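Local coordinates for protein TetR family transcriptional regulator (Mycobacterium smegmatis, PDB 5XS9) that probably binds operator DNA as a homodimer through helix-turn-helix domains and regulates transcription of biotin-related genes, at the interface of chains A and B. Numbering follows the deposited sequence. Chains: chain A/B, TetR family transcriptional regulator.

The interface of chains A and B. Residues chain A 124, 128, 131-132, 135, 188; chain B 172, 176, 180.
B:Phe176 packs its ring from helix 170-186 of chain B against chain A. A:Asp128 and A:Ala131 lie on one side of the ring and A:His188 on the other, with A:Ala132 by CE2 and A:Val124 near CZ. The patch is part of a two-fold symmetric helix-to-helix interface between the C-terminal domains, the usual dimerisation mode of TetR regulators.

Apolar packing does most of the work. The partner chain hides 97 Å² of B:Phe176, more than of any other residue here. CG of B:Phe176 stands anti to the backbone N (chi1 -176°), which sends the ring out toward chain A. Its CD2 meets the methyl CB of A:Ala131 at 3.8 Å. On the same long side, CE2 lies 3.7 Å from the backbone N of A:Ala132, at the start of helix 129-155. The ring tip, CZ, reaches CB of A:Asp128 at 3.8 Å. A:Val124 borders this tip more loosely with CG1. The imidazole of A:His188 comes from the opposite direction, with NE2 4.0 Å from CE1 of B:Phe176. Within chain A, CG2 of A:Val124 lies above one imidazole face, nearer its rim.

One turn further along, B:Leu180 splits its two methyls. CD1 touches CG2 of A:Thr135 at 3.9 Å, while CD2 meets CE1 of A:His188.

Polar groups also take part. The A:Asp128 carboxylate, turned 37° from the B:Phe176 ring plane, leans over the rim from one face, with OD2 3.8 Å from CE1. The poorly ordered B:Arg172 may add a weak electrostatic attraction: as modelled, its NH1 stays 4.2 Å from OD1 of A:Asp128, an uncertain position. Within chain A, the hydroxyl OG1 of A:Thr135 hydrogen-bonds to the backbone O of A:Ala131 at 2.7 Å, leaving methyl CG2 to face B:Leu180 CD1.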
loop_
_atom_site.group_PDB
_atom_site.type_symbol
_atom_site.label_atom_id
_atom_site.label_comp_id
_atom_site.label_asym_id
_atom_site.label_seq_id
_atom_site.Cartn_x
_atom_site.Cartn_y
_atom_site.Cartn_z
ATOM N N VAL A 124 -23.911 7.423 -2.213
ATOM C CA VAL A 124 -22.986 8.229 -1.534
ATOM C C VAL A 124 -23.241 9.686 -1.940
ATOM O O VAL A 124 -23.381 10.008 -3.100
ATOM C CB VAL A 124 -21.489 7.772 -1.800
ATOM C CG1 VAL A 124 -20.504 8.658 -1.093
ATOM C CG2 VAL A 124 -21.224 6.376 -1.272
ATOM N N ASP A 128 -18.958 13.260 -0.596
ATOM C CA ASP A 128 -18.195 12.158 -0.110
ATOM C C ASP A 128 -17.800 11.198 -1.242
ATOM O O ASP A 128 -17.133 10.200 -0.996
ATOM C CB ASP A 128 -19.063 11.371 0.877
ATOM C CG ASP A 128 -19.376 12.105 2.180
ATOM O OD1 ASP A 128 -18.544 12.899 2.680
ATOM O OD2 ASP A 128 -20.459 11.768 2.747
ATOM N N ALA A 131 -13.889 10.699 -1.503
ATOM C CA ALA A 131 -13.419 9.883 -0.398
ATOM C C ALA A 131 -13.792 8.369 -0.609
ATOM O O ALA A 131 -12.995 7.508 -0.282
ATOM C CB ALA A 131 -13.904 10.393 0.919
ATOM N N ALA A 132 -15.005 8.110 -1.099
ATOM C CA ALA A 132 -15.469 6.747 -1.389
ATOM C C ALA A 132 -14.619 6.100 -2.446
ATOM O O ALA A 132 -14.151 4.975 -2.252
ATOM C CB ALA A 132 -16.921 6.725 -1.785
ATOM N N THR A 135 -11.133 5.426 -1.186
ATOM C CA THR A 135 -11.198 4.310 -0.273
ATOM C C THR A 135 -11.001 2.966 -1.037
ATOM O O THR A 135 -10.184 2.106 -0.640
ATOM C CB THR A 135 -12.500 4.325 0.518
ATOM O OG1 THR A 135 -12.540 5.488 1.437
ATOM C CG2 THR A 135 -12.599 3.038 1.357
ATOM N N HIS A 188 -25.086 3.203 1.907
ATOM C CA HIS A 188 -25.551 4.563 1.611
ATOM C C HIS A 188 -26.922 4.623 0.764
ATOM O O HIS A 188 -27.456 5.671 0.510
ATOM C CB HIS A 188 -24.415 5.327 0.925
ATOM C CG HIS A 188 -23.310 5.718 1.870
ATOM N ND1 HIS A 188 -22.499 4.805 2.526
ATOM C CD2 HIS A 188 -22.974 6.931 2.356
ATOM C CE1 HIS A 188 -21.696 5.466 3.344
ATOM N NE2 HIS A 188 -21.960 6.751 3.256
ATOM N N ARG B 172 -10.719 12.601 9.065
ATOM C CA ARG B 172 -12.085 12.451 8.659
ATOM C C ARG B 172 -12.277 11.524 7.401
ATOM O O ARG B 172 -13.230 10.763 7.348
ATOM C CB ARG B 172 -12.642 13.824 8.394
ATOM C CG ARG B 172 -14.122 13.891 8.165
ATOM C CD ARG B 172 -14.510 15.371 8.098
ATOM N NE ARG B 172 -15.734 15.522 7.317
ATOM C CZ ARG B 172 -15.808 15.539 5.982
ATOM N NH1 ARG B 172 -16.999 15.671 5.410
ATOM N NH2 ARG B 172 -14.725 15.434 5.207
ATOM N N PHE B 176 -14.119 7.916 7.328
ATOM C CA PHE B 176 -15.103 7.635 6.285
ATOM C C PHE B 176 -14.849 6.283 5.592
ATOM O O PHE B 176 -15.788 5.498 5.367
ATOM C CB PHE B 176 -15.108 8.765 5.213
ATOM C CG PHE B 176 -16.158 8.570 4.174
ATOM C CD1 PHE B 176 -17.486 8.948 4.433
ATOM C CD2 PHE B 176 -15.885 7.861 3.005
ATOM C CE1 PHE B 176 -18.476 8.643 3.530
ATOM C CE2 PHE B 176 -16.879 7.586 2.095
ATOM C CZ PHE B 176 -18.167 7.995 2.327
ATOM N N LEU B 180 -17.061 2.658 5.607
ATOM C CA LEU B 180 -17.537 1.829 4.493
ATOM C C LEU B 180 -17.271 0.404 4.766
ATOM O O LEU B 180 -18.152 -0.424 4.590
ATOM C CB LEU B 180 -16.863 2.137 3.135
ATOM C CG LEU B 180 -17.265 3.412 2.458
ATOM C CD1 LEU B 180 -16.422 3.729 1.242
ATOM C CD2 LEU B 180 -18.716 3.378 2.051
#